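Local atomic coordinates of cyclic GMP-AMP synthase-like receptor (Tribolium castaneum, PDB entry 7LT2), a protein that senses double-stranded RNA in the cytoplasm and, in innate immunity, makes the cyclic dinucleotide 2',3'-cGAMP from ATP and GTP. Residues A[36-39]-A[40-43]; A[44-47]-A[48-52]. All coordinates share one frame; numbering follows the deposited sequence.

Contact 1: A[36-39]-A[40-43]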
ATOM      1  N   VAL A  36      17.473   0.338   8.363  1.00 15.90           N
ATOM      2  CA  VAL A  36      17.309  -1.110   8.487  1.00 15.44           C
ATOM      3  C   VAL A  36      18.651  -1.775   8.770  1.00 17.50           C
ATOM      4  O   VAL A  36      18.723  -2.750   9.534  1.00 15.76           O
ATOM      5  CB  VAL A  36      16.621  -1.679   7.230  1.00 17.51           C
ATOM      6  CG1 VAL A  36      16.732  -3.208   7.171  1.00 17.54           C
ATOM      7  CG2 VAL A  36      15.160  -1.256   7.205  1.00 15.59           C
ATOM      8  N   GLU A  37      19.735  -1.255   8.181  1.00 16.65           N
ATOM      9  CA  GLU A  37      21.059  -1.789   8.496  1.00 16.80           C
ATOM     10  C   GLU A  37      21.386  -1.595   9.969  1.00 21.10           C
ATOM     11  O   GLU A  37      21.987  -2.474  10.602  1.00 20.08           O
ATOM     12  CB  GLU A  37      22.131  -1.134   7.620  1.00 21.96           C
ATOM     13  CG  GLU A  37      22.207  -1.696   6.211  1.00 25.67           C
ATOM     14  CD  GLU A  37      22.584  -3.173   6.198  1.00 24.28           C
ATOM     15  OE1 GLU A  37      23.562  -3.550   6.875  1.00 32.33           O
ATOM     16  OE2 GLU A  37      21.894  -3.955   5.512  1.00 29.67           O
ATOM     17  N   GLN A  38      20.992  -0.451  10.537  1.00 20.02           N
ATOM     18  CA  GLN A  38      21.201  -0.238  11.967  1.00 20.20           C
ATOM     19  C   GLN A  38      20.326  -1.170  12.794  1.00 18.29           C
ATOM     20  O   GLN A  38      20.757  -1.657  13.846  1.00 19.80           O
ATOM     21  CB  GLN A  38      20.937   1.225  12.328  1.00 22.17           C
ATOM     22  CG  GLN A  38      21.316   1.599  13.762  1.00 22.30           C
ATOM     23  CD  GLN A  38      22.818   1.692  13.976  1.00 29.36           C
ATOM     24  OE1 GLN A  38      23.612   1.425  13.070  1.00 28.27           O
ATOM     25  NE2 GLN A  38      23.215   2.073  15.186  1.00 29.60           N
ATOM     26  N   MET A  39      19.101  -1.441  12.329  1.00 17.82           N
ATOM     27  CA  MET A  39      18.244  -2.411  13.009  1.00 17.47           C
ATOM     28  C   MET A  39      18.922  -3.773  13.118  1.00 18.65           C
ATOM     29  O   MET A  39      18.831  -4.438  14.159  1.00 18.23           O
ATOM     30  CB  MET A  39      16.910  -2.549  12.276  1.00 17.42           C
ATOM     31  CG  MET A  39      15.979  -1.352  12.393  1.00 16.19           C
ATOM     32  SD  MET A  39      14.520  -1.518  11.334  1.00 18.36           S
ATOM     33  CE  MET A  39      13.704  -2.939  12.066  1.00 21.11           C
ATOM     34  N   LYS A  40      19.606  -4.204  12.055  1.00 17.46           N
ATOM     35  CA  LYS A  40      20.301  -5.488  12.085  1.00 15.36           C
ATOM     36  C   LYS A  40      21.367  -5.526  13.174  1.00 18.72           C
ATOM     37  O   LYS A  40      21.598  -6.576  13.785  1.00 22.88           O
ATOM     38  CB  LYS A  40      20.930  -5.777  10.719  1.00 18.21           C
ATOM     39  CG  LYS A  40      19.944  -5.967   9.582  1.00 18.20           C
ATOM     40  CD  LYS A  40      20.712  -6.138   8.270  1.00 20.18           C
ATOM     41  CE  LYS A  40      19.787  -6.404   7.095  1.00 23.41           C
ATOM     42  NZ  LYS A  40      20.568  -6.500   5.819  1.00 25.73           N
ATOM     43  N   THR A  41      22.036  -4.393  13.429  1.00 19.78           N
ATOM     44  CA  THR A  41      23.064  -4.371  14.468  1.00 20.72           C
ATOM     45  C   THR A  41      22.478  -4.518  15.866  1.00 20.66           C
ATOM     46  O   THR A  41      23.210  -4.881  16.796  1.00 24.24           O
ATOM     47  CB  THR A  41      23.884  -3.078  14.412  1.00 22.43           C
ATOM     48  OG1 THR A  41      23.104  -1.987  14.927  1.00 21.69           O
ATOM     49  CG2 THR A  41      24.314  -2.770  12.992  1.00 23.01           C
ATOM     50  N   GLN A  42      21.181  -4.254  16.030  1.00 18.80           N
ATOM     51  CA  GLN A  42      20.538  -4.240  17.336  1.00 20.15           C
ATOM     52  C   GLN A  42      19.849  -5.549  17.698  1.00 23.49           C
ATOM     53  O   GLN A  42      19.414  -5.697  18.845  1.00 21.89           O
ATOM     54  CB  GLN A  42      19.513  -3.098  17.398  1.00 18.62           C
ATOM     55  CG  GLN A  42      20.153  -1.733  17.297  1.00 21.96           C
ATOM     56  CD  GLN A  42      21.230  -1.542  18.340  1.00 25.81           C
ATOM     57  OE1 GLN A  42      20.947  -1.512  19.537  1.00 25.18           O
ATOM     58  NE2 GLN A  42      22.477  -1.434  17.893  1.00 21.57           N
ATOM     59  N   ASP A  43      19.739  -6.497  16.766  1.00 19.22           N
ATOM     60  CA  ASP A  43      19.038  -7.740  17.057  1.00 19.35           C
ATOM     61  C   ASP A  43      19.438  -8.841  16.085  1.00 20.05           C
ATOM     62  O   ASP A  43      19.023  -8.828  14.919  1.00 18.01           O
ATOM     63  CB  ASP A  43      17.525  -7.533  17.009  1.00 22.55           C
ATOM     64  CG  ASP A  43      16.767  -8.683  17.632  1.00 26.06           C
ATOM     65  OD1 ASP A  43      16.775  -8.796  18.875  1.00 42.59           O
ATOM     66  OD2 ASP A  43      16.170  -9.481  16.882  1.00 32.07           O
TER
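K40 lays its long aliphatic chain across that of E37 at a slant, one turn apart near the C-terminal end of a long helix. The methylenes of the lysine run back along the helix until NZ meets E37 OE2 at 2.9 Å in a salt bridge. The glutamate comes to the ammonium group by folding: the bend at chi2 (-62°) swings the carboxylate forward, toward the side on which the K40 chain comes back, although its CB points away. NZ approaches OE2 on the syn side, 30° out of the carboxylate plane. Lower down the lysine, CG rests 3.4 Å from V36 O, the carbonyl that accepts the bond from K40 N in the regular helical pattern.

A second cluster gathers on Q38 O in the last turn of the helix, where side-chain bonds join those of the backbone. T41 OG1 hydrogen-bonds to this oxygen at 2.6 Å, lying in the carbonyl plane on a lone pair; chi1 of 74° sets the hydroxyl between the backbone N and the carbonyl carbon, where it faces back into the preceding turn. The same hydroxyl oxygen accepts a nearly straight bond from Q42 NE2, 3.1 Å away and close to the amide plane. Backbone bonding tightens here as well: Q42 N turns to M39 O, three residues back, and its bond to Q38 O is weak.

Beyond the turn, D43 N-caps the next helix through OD2 to F46 N. Helix 131-147 flanks the segment, touching Q38, M39 and D43, and Q38 NE2 bonds to T148 just past it. V36 also packs on F50 of strand 50-56.

Contact 2: A[44-47]-A[48-52]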
ATOM      1  N   PRO A  44      20.227  -9.820  16.531  1.00 19.07           N
ATOM      2  CA  PRO A  44      20.599 -10.923  15.632  1.00 18.89           C
ATOM      3  C   PRO A  44      19.408 -11.699  15.093  1.00 17.86           C
ATOM      4  O   PRO A  44      19.470 -12.194  13.961  1.00 17.13           O
ATOM      5  CB  PRO A  44      21.493 -11.805  16.518  1.00 19.78           C
ATOM      6  CG  PRO A  44      22.038 -10.864  17.550  1.00 21.03           C
ATOM      7  CD  PRO A  44      20.930  -9.884  17.821  1.00 22.77           C
ATOM      8  N   LEU A  45      18.330 -11.835  15.867  1.00 18.29           N
ATOM      9  CA  LEU A  45      17.159 -12.546  15.363  1.00 17.01           C
ATOM     10  C   LEU A  45      16.511 -11.787  14.211  1.00 15.87           C
ATOM     11  O   LEU A  45      16.074 -12.402  13.230  1.00 15.93           O
ATOM     12  CB  LEU A  45      16.152 -12.780  16.490  1.00 16.97           C
ATOM     13  CG  LEU A  45      14.860 -13.516  16.115  1.00 17.77           C
ATOM     14  CD1 LEU A  45      15.132 -14.816  15.366  1.00 18.76           C
ATOM     15  CD2 LEU A  45      14.030 -13.788  17.372  1.00 22.14           C
ATOM     16  N   PHE A  46      16.448 -10.452  14.295  1.00 18.50           N
ATOM     17  CA  PHE A  46      15.951  -9.687  13.155  1.00 15.11           C
ATOM     18  C   PHE A  46      16.851  -9.867  11.947  1.00 16.85           C
ATOM     19  O   PHE A  46      16.364 -10.028  10.823  1.00 17.04           O
ATOM     20  CB  PHE A  46      15.827  -8.198  13.481  1.00 16.42           C
ATOM     21  CG  PHE A  46      15.554  -7.344  12.262  1.00 16.66           C
ATOM     22  CD1 PHE A  46      14.344  -7.439  11.593  1.00 21.44           C
ATOM     23  CD2 PHE A  46      16.519  -6.479  11.766  1.00 18.20           C
ATOM     24  CE1 PHE A  46      14.092  -6.671  10.457  1.00 16.53           C
ATOM     25  CE2 PHE A  46      16.272  -5.709  10.629  1.00 15.78           C
ATOM     26  CZ  PHE A  46      15.057  -5.807   9.981  1.00 18.12           C
ATOM     27  N   LYS A  47      18.170  -9.835  12.152  1.00 16.39           N
ATOM     28  CA  LYS A  47      19.071 -10.011  11.019  1.00 16.59           C
ATOM     29  C   LYS A  47      18.862 -11.371  10.369  1.00 19.53           C
ATOM     30  O   LYS A  47      18.876 -11.489   9.138  1.00 20.60           O
ATOM     31  CB  LYS A  47      20.523  -9.839  11.463  1.00 20.63           C
ATOM     32  CG  LYS A  47      21.510  -9.806  10.304  1.00 21.25           C
ATOM     33  CD  LYS A  47      22.916  -9.558  10.802  1.00 23.22           C
ATOM     34  CE  LYS A  47      23.892  -9.422   9.643  1.00 30.77           C
ATOM     35  NZ  LYS A  47      25.194  -8.911  10.128  1.00 32.97           N
ATOM     36  N   ALA A  48      18.625 -12.405  11.183  1.00 18.84           N
ATOM     37  CA  ALA A  48      18.404 -13.742  10.641  1.00 17.02           C
ATOM     38  C   ALA A  48      17.073 -13.835   9.901  1.00 19.08           C
ATOM     39  O   ALA A  48      16.996 -14.465   8.840  1.00 19.02           O
ATOM     40  CB  ALA A  48      18.465 -14.779  11.765  1.00 17.39           C
ATOM     41  N   LEU A  49      16.016 -13.220  10.444  1.00 16.22           N
ATOM     42  CA  LEU A  49      14.697 -13.309   9.820  1.00 17.05           C
ATOM     43  C   LEU A  49      14.589 -12.454   8.563  1.00 15.71           C
ATOM     44  O   LEU A  49      13.856 -12.814   7.634  1.00 17.31           O
ATOM     45  CB  LEU A  49      13.622 -12.872  10.808  1.00 16.20           C
ATOM     46  CG  LEU A  49      13.229 -13.900  11.866  1.00 15.81           C
ATOM     47  CD1 LEU A  49      12.489 -13.199  12.988  1.00 17.85           C
ATOM     48  CD2 LEU A  49      12.351 -14.954  11.222  1.00 17.47           C
ATOM     49  N   PHE A  50      15.291 -11.327   8.523  1.00 15.53           N
ATOM     50  CA  PHE A  50      15.077 -10.352   7.460  1.00 16.62           C
ATOM     51  C   PHE A  50      15.443 -10.924   6.097  1.00 18.25           C
ATOM     52  O   PHE A  50      16.515 -11.514   5.917  1.00 19.34           O
ATOM     53  CB  PHE A  50      15.888  -9.086   7.726  1.00 17.82           C
ATOM     54  CG  PHE A  50      15.763  -8.056   6.643  1.00 18.56           C
ATOM     55  CD1 PHE A  50      14.645  -7.244   6.571  1.00 16.60           C
ATOM     56  CD2 PHE A  50      16.757  -7.903   5.694  1.00 21.19           C
ATOM     57  CE1 PHE A  50      14.520  -6.291   5.576  1.00 19.40           C
ATOM     58  CE2 PHE A  50      16.636  -6.948   4.693  1.00 21.64           C
ATOM     59  CZ  PHE A  50      15.522  -6.151   4.635  1.00 20.63           C
ATOM     60  N   ARG A  51      14.539 -10.748   5.135  1.00 16.19           N
ATOM     61  CA  ARG A  51      14.788 -11.116   3.748  1.00 16.21           C
ATOM     62  C   ARG A  51      14.888  -9.907   2.830  1.00 19.13           C
ATOM     63  O   ARG A  51      15.878  -9.763   2.103  1.00 19.80           O
ATOM     64  CB  ARG A  51      13.688 -12.060   3.246  1.00 22.10           C
ATOM     65  CG  ARG A  51      13.871 -12.518   1.807  1.00 27.10           C
ATOM     66  CD  ARG A  51      12.898 -13.636   1.461  1.00 38.99           C
ATOM     67  NE  ARG A  51      13.020 -14.060   0.071  1.00 40.67           N
ATOM     68  CZ  ARG A  51      13.866 -14.987  -0.357  1.00 46.10           C
ATOM     69  NH1 ARG A  51      14.694 -15.602   0.471  1.00 46.01           N
ATOM     70  NH2 ARG A  51      13.878 -15.308  -1.648  1.00 41.34           N
ATOM     71  N   ARG A  52      13.890  -9.030   2.849  1.00 18.34           N
ATOM     72  CA  ARG A  52      13.840  -7.887   1.941  1.00 15.93           C
ATOM     73  C   ARG A  52      12.696  -6.986   2.386  1.00 15.53           C
ATOM     74  O   ARG A  52      11.936  -7.323   3.299  1.00 15.44           O
ATOM     75  CB  ARG A  52      13.648  -8.337   0.492  1.00 19.76           C
ATOM     76  CG  ARG A  52      12.308  -9.014   0.228  1.00 18.63           C
ATOM     77  CD  ARG A  52      12.242  -9.583  -1.176  1.00 25.13           C
ATOM     78  NE  ARG A  52      11.104 -10.473  -1.370  1.00 22.02           N
ATOM     79  CZ  ARG A  52       9.947 -10.105  -1.901  1.00 24.82           C
ATOM     80  NH1 ARG A  52       9.721  -8.854  -2.265  1.00 25.97           N
ATOM     81  NH2 ARG A  52       8.993 -11.014  -2.072  1.00 25.00           N
TER
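F50 leaves the helical conformation yet keeps a helical bond, its N reaching F46 O at 2.9 Å, so the residue that starts the strand also closes the last turn of helix 44-49. This is a direct helix-to-strand junction, leading into an edge of the central sheet of the nucleotidyltransferase fold, where R51 and R52 form a classic beta bulge opposite L76.

The two phenylalanines lie alongside each other and point the same way. Their planes are inclined by 49°, an oblique pairing in which F46 CZ comes to 3.7 Å from F50 CD1. F50 CB sits over one face of the F46 ring, toward its rim, in a CH-pi contact. Both rings owe this companionship to CG being anti to the backbone N, with chi1 of 170° in F46 and 178° in F50. They also share I75 of strand 70-77 as a neighbour.

L45 and L49 make a second apolar pair, with Y115 and F122 against both. A48 N and L49 N continue the regular helical bonding to P44 O and L45 O. In the leucine pair L49 CD1 touches both CG and CD1 of L45, at 3.9 Å each.

In the fold
Contacts 1 and 2 are consecutive along the chain, their centres about 9 Å apart. Helix 18-42 carries contact 1 and ends at a sharp turn; helix 44-49 follows at once and runs into strand 50-56, which pairs antiparallel with strand 70-77. The two meet directly where M39 CB packs 3.6 Å from F46 CE2 and K40 CE lies 3.7 Å from F50 CD2, so the apolar stem of the lysine bridges them. The long helix is thus joined to the sheet both by the chain and by packing. Strand 70-77 carries E70 and D72, probable ligands of the catalytic magnesium, but contact 2 itself lies away from the annotated sites.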